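Local atomic coordinates of triacylglycerol lipase (Yarrowia lipolytica, PDB entry 3O0D), a protein that probably hydrolyses triacylglycerols as a secreted, glycosylated lipase of the alpha/beta-hydrolase fold. Residues V1-Y15 with L259-C273. Numbering follows the deposited sequence. Where two conformers were deposited one is given.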
ATOM      1  N   VAL A   1      -3.566 -20.661  -7.779  0.50 24.48           N
ATOM      2  CA  VAL A   1      -3.845 -19.448  -6.925  0.50 25.15           C
ATOM      3  C   VAL A   1      -4.797 -19.890  -5.833  0.50 24.46           C
ATOM      4  O   VAL A   1      -5.756 -20.646  -6.095  0.50 24.58           O
ATOM      5  CB  VAL A   1      -4.535 -18.347  -7.749  0.50 24.73           C
ATOM      6  CG1 VAL A   1      -3.633 -17.834  -8.853  0.50 27.37           C
ATOM      7  CG2 VAL A   1      -5.854 -18.891  -8.364  0.50 22.95           C
ATOM      8  N   TYR A   2      -4.549 -19.441  -4.607  1.00 23.50           N
ATOM      9  CA  TYR A   2      -5.395 -19.859  -3.504  1.00 24.04           C
ATOM     10  C   TYR A   2      -6.690 -18.970  -3.502  1.00 22.81           C
ATOM     11  O   TYR A   2      -6.626 -17.717  -3.435  1.00 20.92           O
ATOM     12  CB  TYR A   2      -4.645 -19.746  -2.196  1.00 25.23           C
ATOM     13  CG  TYR A   2      -3.411 -20.653  -2.150  1.00 29.54           C
ATOM     14  CD1 TYR A   2      -3.572 -22.061  -2.083  1.00 34.47           C
ATOM     15  CD2 TYR A   2      -2.116 -20.117  -2.215  1.00 33.17           C
ATOM     16  CE1 TYR A   2      -2.455 -22.922  -2.049  1.00 34.63           C
ATOM     17  CE2 TYR A   2      -0.958 -20.989  -2.190  1.00 34.09           C
ATOM     18  CZ  TYR A   2      -1.163 -22.376  -2.093  1.00 33.41           C
ATOM     19  OH  TYR A   2      -0.095 -23.249  -2.038  1.00 35.66           O
ATOM     20  N   THR A   3      -7.828 -19.608  -3.706  1.00 21.55           N
ATOM     21  CA  THR A   3      -9.071 -18.844  -3.805  1.00 21.18           C
ATOM     22  C   THR A   3      -9.947 -19.182  -2.619  1.00 21.09           C
ATOM     23  O   THR A   3      -9.851 -20.269  -2.074  1.00 20.79           O
ATOM     24  CB  THR A   3      -9.842 -19.161  -5.108  1.00 22.32           C
ATOM     25  OG1 THR A   3     -10.301 -20.494  -5.082  1.00 26.18           O
ATOM     26  CG2 THR A   3      -8.924 -18.973  -6.334  1.00 20.52           C
ATOM     27  N   SER A   4     -10.887 -18.304  -2.289  1.00 18.81           N
ATOM     28  CA  SER A   4     -11.766 -18.610  -1.193  1.00 18.61           C
ATOM     29  C   SER A   4     -12.966 -17.731  -1.389  1.00 17.16           C
ATOM     30  O   SER A   4     -12.858 -16.726  -2.128  1.00 16.63           O
ATOM     31  CB  SER A   4     -11.045 -18.152   0.084  1.00 18.49           C
ATOM     32  OG  SER A   4     -11.742 -18.485   1.254  1.00 18.25           O
ATOM     33  N   THR A   5     -14.063 -18.072  -0.682  1.00 15.90           N
ATOM     34  CA  THR A   5     -15.143 -17.079  -0.474  1.00 15.97           C
ATOM     35  C   THR A   5     -15.398 -16.791   1.011  1.00 14.92           C
ATOM     36  O   THR A   5     -16.461 -16.249   1.329  1.00 14.74           O
ATOM     37  CB  THR A   5     -16.437 -17.494  -1.095  1.00 16.80           C
ATOM     38  OG1 THR A   5     -16.929 -18.702  -0.475  1.00 19.37           O
ATOM     39  CG2 THR A   5     -16.176 -17.771  -2.634  1.00 21.14           C
ATOM     40  N   GLU A   6     -14.408 -17.090   1.826  1.00 13.60           N
ATOM     41  CA  GLU A   6     -14.561 -16.884   3.276  1.00 13.16           C
ATOM     42  C   GLU A   6     -14.201 -15.467   3.631  1.00 10.11           C
ATOM     43  O   GLU A   6     -13.201 -14.885   3.156  1.00 12.27           O
ATOM     44  CB  GLU A   6     -13.680 -17.829   4.107  1.00 13.51           C
ATOM     45  CG  GLU A   6     -13.991 -19.288   3.851  1.00 19.89           C
ATOM     46  CD  GLU A   6     -13.233 -20.235   4.832  1.00 35.02           C
ATOM     47  OE1 GLU A   6     -12.100 -19.934   5.292  1.00 39.42           O
ATOM     48  OE2 GLU A   6     -13.787 -21.319   5.115  1.00 40.73           O
ATOM     49  N   THR A   7     -15.069 -14.855   4.482  1.00  9.86           N
ATOM     50  CA  THR A   7     -14.725 -13.484   4.961  1.00  8.89           C
ATOM     51  C   THR A   7     -15.119 -13.418   6.423  1.00  9.06           C
ATOM     52  O   THR A   7     -15.855 -14.311   6.863  1.00 11.69           O
ATOM     53  CB  THR A   7     -15.464 -12.302   4.204  1.00 11.68           C
ATOM     54  OG1 THR A   7     -16.902 -12.391   4.392  1.00  9.70           O
ATOM     55  CG2 THR A   7     -15.106 -12.413   2.676  1.00  9.52           C
ATOM     56  N   SER A   8     -14.635 -12.424   7.138  1.00  9.34           N
ATOM     57  CA  SER A   8     -14.912 -12.283   8.582  1.00  9.81           C
ATOM     58  C   SER A   8     -15.065 -10.783   8.890  1.00  8.61           C
ATOM     59  O   SER A   8     -14.439  -9.923   8.281  1.00 10.80           O
ATOM     60  CB  SER A   8     -13.632 -12.771   9.381  1.00 11.26           C
ATOM     61  OG  SER A   8     -13.536 -14.190   9.255  1.00 16.93           O
ATOM     62  N   HIS A   9     -15.905 -10.498   9.863  1.00  9.30           N
ATOM     63  CA  HIS A   9     -16.059  -9.144  10.355  1.00  8.69           C
ATOM     64  C   HIS A   9     -14.940  -8.645  11.232  1.00  8.74           C
ATOM     65  O   HIS A   9     -14.087  -9.455  11.638  1.00 11.81           O
ATOM     66  CB  HIS A   9     -17.453  -9.015  11.112  1.00  9.07           C
ATOM     67  CG  HIS A   9     -18.622  -9.043  10.209  1.00 10.85           C
ATOM     68  ND1 HIS A   9     -18.909  -7.979   9.378  1.00 10.67           N
ATOM     69  CD2 HIS A   9     -19.537 -10.021   9.916  1.00 12.84           C
ATOM     70  CE1 HIS A   9     -20.016  -8.271   8.679  1.00 10.88           C
ATOM     71  NE2 HIS A   9     -20.382  -9.503   8.962  1.00 13.06           N
ATOM     72  N   ILE A  10     -14.954  -7.329  11.534  1.00  7.36           N
ATOM     73  CA  ILE A  10     -13.903  -6.737  12.372  1.00  8.93           C
ATOM     74  C   ILE A  10     -14.554  -5.920  13.476  1.00  9.36           C
ATOM     75  O   ILE A  10     -15.773  -5.633  13.403  1.00 11.45           O
ATOM     76  CB  ILE A  10     -12.982  -5.745  11.572  1.00 10.79           C
ATOM     77  CG1 ILE A  10     -13.749  -4.538  10.965  1.00 10.29           C
ATOM     78  CG2 ILE A  10     -12.243  -6.574  10.423  1.00 10.21           C
ATOM     79  CD1 ILE A  10     -12.725  -3.477  10.351  1.00 11.59           C
ATOM     80  N   ASP A  11     -13.760  -5.530  14.450  1.00 10.41           N
ATOM     81  CA  ASP A  11     -14.227  -4.695  15.520  1.00 13.14           C
ATOM     82  C   ASP A  11     -13.836  -3.224  15.320  1.00 12.00           C
ATOM     83  O   ASP A  11     -13.149  -2.913  14.435  1.00  9.79           O
ATOM     84  CB  ASP A  11     -13.723  -5.215  16.855  1.00 15.38           C
ATOM     85  CG  ASP A  11     -12.221  -5.137  17.000  1.00 19.64           C
ATOM     86  OD1 ASP A  11     -11.540  -4.545  16.221  1.00 16.64           O
ATOM     87  OD2 ASP A  11     -11.739  -5.712  17.957  1.00 23.30           O
ATOM     88  N   GLN A  12     -14.374  -2.350  16.150  1.00 10.64           N
ATOM     89  CA  GLN A  12     -14.232  -0.947  15.883  1.00 10.64           C
ATOM     90  C   GLN A  12     -12.757  -0.507  16.029  1.00  9.60           C
ATOM     91  O   GLN A  12     -12.309   0.347  15.268  1.00  8.96           O
ATOM     92  CB  GLN A  12     -15.082  -0.125  16.856  1.00  9.57           C
ATOM     93  CG  GLN A  12     -15.079   1.410  16.589  1.00  9.12           C
ATOM     94  CD  GLN A  12     -15.826   1.740  15.298  1.00 11.97           C
ATOM     95  OE1 GLN A  12     -16.971   1.304  15.038  1.00 10.57           O
ATOM     96  NE2 GLN A  12     -15.142   2.465  14.428  1.00 10.23           N
ATOM     97  N   GLU A  13     -12.049  -1.157  16.959  1.00 10.00           N
ATOM     98  CA  GLU A  13     -10.639  -0.807  17.116  1.00 10.52           C
ATOM     99  C   GLU A  13      -9.846  -1.054  15.783  1.00  9.74           C
ATOM    100  O   GLU A  13      -8.966  -0.242  15.432  1.00  9.12           O
ATOM    101  CB  GLU A  13     -10.014  -1.564  18.268  1.00 12.39           C
ATOM    102  CG  GLU A  13      -8.653  -1.156  18.483  1.00 17.94           C
ATOM    103  CD  GLU A  13      -7.967  -1.904  19.660  1.00 30.41           C
ATOM    104  OE1 GLU A  13      -8.611  -2.752  20.301  1.00 29.20           O
ATOM    105  OE2 GLU A  13      -6.759  -1.601  19.907  1.00 31.12           O
ATOM    106  N   SER A  14     -10.191  -2.171  15.123  1.00  8.66           N
ATOM    107  CA  SER A  14      -9.521  -2.544  13.876  1.00  7.78           C
ATOM    108  C   SER A  14      -9.987  -1.621  12.805  1.00  9.32           C
ATOM    109  O   SER A  14      -9.143  -1.161  12.006  1.00  8.27           O
ATOM    110  CB  SER A  14      -9.966  -3.966  13.479  1.00 11.41           C
ATOM    111  OG  SER A  14      -9.402  -4.884  14.426  1.00 11.58           O
ATOM    112  N   TYR A  15     -11.268  -1.258  12.793  1.00  7.40           N
ATOM    113  CA  TYR A  15     -11.737  -0.315  11.784  1.00  7.95           C
ATOM    114  C   TYR A  15     -10.973   1.039  11.948  1.00  8.96           C
ATOM    115  O   TYR A  15     -10.515   1.633  10.973  1.00  8.10           O
ATOM    116  CB  TYR A  15     -13.259  -0.033  12.060  1.00  7.06           C
ATOM    117  CG  TYR A  15     -13.894   0.964  11.110  1.00  9.52           C
ATOM    118  CD1 TYR A  15     -14.832   0.488  10.167  1.00  8.51           C
ATOM    119  CD2 TYR A  15     -13.665   2.369  11.242  1.00  7.92           C
ATOM    120  CE1 TYR A  15     -15.476   1.384   9.306  1.00  8.08           C
ATOM    121  CE2 TYR A  15     -14.325   3.310  10.384  1.00  9.31           C
ATOM    122  CZ  TYR A  15     -15.214   2.776   9.449  1.00  8.27           C
ATOM    123  OH  TYR A  15     -15.785   3.713   8.618  1.00 11.06           O
ATOM    124  N   LEU A 259     -19.247  -0.098  10.164  1.00  9.29           N
ATOM    125  CA  LEU A 259     -18.357  -1.146  10.697  1.00  8.99           C
ATOM    126  C   LEU A 259     -18.666  -2.518  10.149  1.00  8.85           C
ATOM    127  O   LEU A 259     -17.735  -3.268   9.898  1.00  8.69           O
ATOM    128  CB  LEU A 259     -18.557  -1.167  12.260  1.00  7.01           C
ATOM    129  CG  LEU A 259     -17.712  -2.231  12.977  1.00  8.13           C
ATOM    130  CD1 LEU A 259     -16.235  -2.014  12.751  1.00  6.67           C
ATOM    131  CD2 LEU A 259     -17.985  -2.021  14.542  1.00  8.36           C
ATOM    132  N   SER A 260     -19.949  -2.844   9.943  1.00  9.60           N
ATOM    133  CA  SER A 260     -20.315  -4.169   9.476  1.00  9.78           C
ATOM    134  C   SER A 260     -19.765  -4.476   8.047  1.00  9.40           C
ATOM    135  O   SER A 260     -19.807  -5.632   7.639  1.00 10.40           O
ATOM    136  CB  SER A 260     -21.841  -4.262   9.426  1.00  9.15           C
ATOM    137  OG  SER A 260     -22.402  -3.140   8.748  1.00 11.75           O
ATOM    138  N   ASN A 261     -19.354  -3.432   7.374  1.00  8.91           N
ATOM    139  CA  ASN A 261     -19.101  -3.554   5.929  1.00  8.94           C
ATOM    140  C   ASN A 261     -17.627  -3.432   5.584  1.00 10.04           C
ATOM    141  O   ASN A 261     -17.269  -3.362   4.388  1.00 11.20           O
ATOM    142  CB  ASN A 261     -19.891  -2.525   5.188  1.00  8.39           C
ATOM    143  CG  ASN A 261     -21.313  -3.003   5.019  1.00 11.19           C
ATOM    144  OD1 ASN A 261     -21.756  -3.490   3.909  1.00 15.58           O
ATOM    145  ND2 ASN A 261     -22.047  -2.909   6.082  1.00 10.05           N
ATOM    146  N   VAL A 262     -16.749  -3.597   6.561  1.00  8.92           N
ATOM    147  CA  VAL A 262     -15.328  -3.773   6.232  1.00  9.22           C
ATOM    148  C   VAL A 262     -14.971  -5.249   6.689  1.00  9.20           C
ATOM    149  O   VAL A 262     -15.150  -5.577   7.883  1.00 11.21           O
ATOM    150  CB  VAL A 262     -14.476  -2.761   6.991  1.00  7.36           C
ATOM    151  CG1 VAL A 262     -12.921  -2.928   6.679  1.00  9.24           C
ATOM    152  CG2 VAL A 262     -14.877  -1.284   6.771  1.00 11.06           C
ATOM    153  N   VAL A 263     -14.487  -6.096   5.783  1.00  8.28           N
ATOM    154  CA  VAL A 263     -14.397  -7.524   6.110  1.00  7.44           C
ATOM    155  C   VAL A 263     -12.949  -7.971   5.806  1.00  7.97           C
ATOM    156  O   VAL A 263     -12.285  -7.409   4.915  1.00  8.85           O
ATOM    157  CB  VAL A 263     -15.444  -8.399   5.368  1.00  9.76           C
ATOM    158  CG1 VAL A 263     -16.872  -8.057   5.874  1.00 11.88           C
ATOM    159  CG2 VAL A 263     -15.311  -8.218   3.791  1.00 10.42           C
ATOM    160  N   MET A 264     -12.499  -9.025   6.517  1.00 10.17           N
ATOM    161  CA  MET A 264     -11.187  -9.599   6.210  1.00  8.99           C
ATOM    162  C   MET A 264     -11.432 -10.786   5.279  1.00 11.10           C
ATOM    163  O   MET A 264     -12.311 -11.621   5.531  1.00 12.46           O
ATOM    164  CB  MET A 264     -10.612 -10.153   7.544  1.00 11.45           C
ATOM    165  CG  MET A 264     -10.520  -9.148   8.717  1.00 12.15           C
ATOM    166  SD  MET A 264      -9.512  -7.748   8.281  1.00 10.87           S
ATOM    167  CE  MET A 264      -7.802  -8.470   8.281  1.00  9.32           C
ATOM    168  N   CYS A 265     -10.711 -10.831   4.140  1.00 10.05           N
ATOM    169  CA  CYS A 265     -11.001 -11.834   3.096  1.00 13.05           C
ATOM    170  C   CYS A 265      -9.925 -12.891   3.167  1.00  9.76           C
ATOM    171  O   CYS A 265      -8.792 -12.496   3.229  1.00 13.71           O
ATOM    172  CB  CYS A 265     -10.834 -11.122   1.729  1.00 11.25           C
ATOM    173  SG  CYS A 265     -12.032  -9.706   1.658  1.00 14.46           S
ATOM    174  N   GLN A 266     -10.324 -14.143   3.121  1.00 11.62           N
ATOM    175  CA  GLN A 266      -9.300 -15.274   2.893  1.00 12.33           C
ATOM    176  C   GLN A 266      -8.845 -15.263   1.447  1.00 12.58           C
ATOM    177  O   GLN A 266      -9.540 -14.824   0.520  1.00 13.20           O
ATOM    178  CB  GLN A 266      -9.817 -16.598   3.236  1.00 13.04           C
ATOM    179  CG  GLN A 266     -10.191 -16.731   4.743  1.00 14.86           C
ATOM    180  CD  GLN A 266      -9.052 -16.904   5.649  1.00 14.75           C
ATOM    181  OE1 GLN A 266      -7.934 -16.528   5.352  1.00 16.59           O
ATOM    182  NE2 GLN A 266      -9.330 -17.437   6.850  1.00 15.84           N
ATOM    183  N   GLY A 267      -7.632 -15.754   1.269  1.00 12.39           N
ATOM    184  CA  GLY A 267      -7.126 -16.092  -0.079  1.00 15.17           C
ATOM    185  C   GLY A 267      -6.470 -15.049  -0.920  1.00 15.42           C
ATOM    186  O   GLY A 267      -6.498 -13.831  -0.660  1.00 13.91           O
ATOM    187  N   GLN A 268      -5.956 -15.502  -2.068  1.00 12.59           N
ATOM    188  CA  GLN A 268      -5.302 -14.556  -2.914  1.00 13.81           C
ATOM    189  C   GLN A 268      -6.295 -13.960  -3.949  1.00 13.17           C
ATOM    190  O   GLN A 268      -5.952 -12.999  -4.643  1.00 14.56           O
ATOM    191  CB  GLN A 268      -4.050 -15.216  -3.633  1.00 15.49           C
ATOM    192  CG  GLN A 268      -2.924 -15.540  -2.612  1.00 15.82           C
ATOM    193  CD  GLN A 268      -1.843 -16.437  -3.189  1.00 21.70           C
ATOM    194  OE1 GLN A 268      -0.643 -16.375  -2.783  1.00 24.17           O
ATOM    195  NE2 GLN A 268      -2.261 -17.297  -4.099  1.00 18.89           N
ATOM    196  N   SER A 269      -7.442 -14.610  -4.097  1.00 11.97           N
ATOM    197  CA  SER A 269      -8.558 -14.060  -4.886  1.00 15.71           C
ATOM    198  C   SER A 269      -9.844 -14.512  -4.253  1.00 14.60           C
ATOM    199  O   SER A 269     -10.004 -15.693  -3.898  1.00 16.19           O
ATOM    200  CB  SER A 269      -8.412 -14.485  -6.387  1.00 16.04           C
ATOM    201  OG  SER A 269      -9.595 -14.236  -7.160  1.00 22.78           O
ATOM    202  N   ASN A 270     -10.804 -13.577  -4.044  1.00 10.59           N
ATOM    203  CA  ASN A 270     -11.978 -13.942  -3.257  1.00 12.25           C
ATOM    204  C   ASN A 270     -13.192 -13.237  -3.862  1.00  9.30           C
ATOM    205  O   ASN A 270     -13.241 -11.991  -3.903  1.00 14.23           O
ATOM    206  CB  ASN A 270     -11.715 -13.517  -1.813  1.00 11.56           C
ATOM    207  CG  ASN A 270     -12.810 -13.919  -0.857  1.00 12.00           C
ATOM    208  OD1 ASN A 270     -13.985 -13.909  -1.185  1.00 12.37           O
ATOM    209  ND2 ASN A 270     -12.391 -14.358   0.378  1.00 13.16           N
ATOM    210  N   LYS A 271     -14.140 -14.024  -4.354  1.00 12.94           N
ATOM    211  CA  LYS A 271     -15.260 -13.414  -5.113  1.00 13.01           C
ATOM    212  C   LYS A 271     -16.203 -12.718  -4.156  1.00 14.12           C
ATOM    213  O   LYS A 271     -17.181 -12.013  -4.602  1.00 12.69           O
ATOM    214  CB  LYS A 271     -16.059 -14.468  -5.880  1.00 17.59           C
ATOM    215  CG  LYS A 271     -15.284 -15.144  -7.012  1.00 24.14           C
ATOM    216  CD  LYS A 271     -15.188 -14.401  -8.280  1.00 33.60           C
ATOM    217  CE  LYS A 271     -14.575 -15.338  -9.417  1.00 34.58           C
ATOM    218  NZ  LYS A 271     -15.260 -16.683  -9.726  1.00 36.77           N
ATOM    219  N   GLN A 272     -16.026 -12.909  -2.832  1.00 11.82           N
ATOM    220  CA  GLN A 272     -16.828 -12.067  -1.915  1.00 12.48           C
ATOM    221  C   GLN A 272     -16.214 -10.673  -1.762  1.00 12.28           C
ATOM    222  O   GLN A 272     -16.839  -9.732  -1.181  1.00 12.22           O
ATOM    223  CB  GLN A 272     -16.921 -12.764  -0.545  1.00 10.90           C
ATOM    224  CG  GLN A 272     -17.979 -13.809  -0.478  1.00 13.42           C
ATOM    225  CD  GLN A 272     -19.370 -13.179  -0.483  1.00 18.75           C
ATOM    226  OE1 GLN A 272     -19.663 -12.265   0.331  1.00 14.06           O
ATOM    227  NE2 GLN A 272     -20.244 -13.672  -1.354  1.00 17.18           N
ATOM    228  N   CYS A 273     -15.001 -10.501  -2.254  1.00 10.83           N
ATOM    229  CA  CYS A 273     -14.199  -9.294  -2.159  1.00 10.37           C
ATOM    230  C   CYS A 273     -13.880  -8.677  -3.554  1.00 10.15           C
ATOM    231  O   CYS A 273     -14.718  -8.719  -4.368  1.00 12.24           O
ATOM    232  CB  CYS A 273     -12.958  -9.481  -1.304  1.00 11.47           C
ATOM    233  SG  CYS A 273     -13.518 -10.185   0.268  1.00 13.59           S
TER
HETATM  234  O   HOH W   1     -13.369 -16.794  -4.884  1.00 20.30           O
HETATM  235  O   HOH W   2     -12.093 -18.453   7.558  1.00 29.96           O
HETATM  236  O   HOH W   3     -18.290 -10.891   2.466  1.00 11.68           O
HETATM  237  O   HOH W   4     -11.940 -14.359   6.731  1.00 21.53           O
HETATM  238  O   HOH W   5     -17.037  -5.967   9.889  1.00  9.75           O
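Glu-6 O is gripped from opposite faces of its carbonyl plane, by Gln-266 N at 3.0 Å (N-H...O 171°) and by Asn-270 ND2 at 2.9 Å. The Asn-270 amide also gives ND2 to Gln-266 O, while its OD1 takes Gln-272 N in an Asx turn; CG stands anti to the backbone N (chi1 -176°), which points the amide at Glu-6 O and Gln-266 O, both close to its plane. With an alanine in place of Asn-270, Glu-6 O is likely to be left with Gln-266 N alone, and Gln-266 O and Gln-272 N without their side-chain partner. Farther along, Ser-8 and Met-264 form an antiparallel hydrogen-bonded pair, Met-264 N to Ser-8 O 2.8 Å. Toward the N-terminus the pairing turns parallel: Thr-3 faces Ser-269, with Ser-269 N on Tyr-2 O and Ser-4 N on Ser-269 O (3.2 Å); Gln-268 N also reaches Tyr-2 O, at 2.7 Å. Thr-7 lays CG2 3.6 Å from Cys-273 SG, against the disulfide to Cys-265. The Ile-10 and Met-264 side chains cross at about a right angle, CG2 3.5 Å from CG. Asp-11 N-caps helix 12-27, whose Phe-18 packs on both. Strand 3-8 thus lies between 262-265 and 269-270 at one edge of the central sheet, with strand 247-250 beyond 262-265.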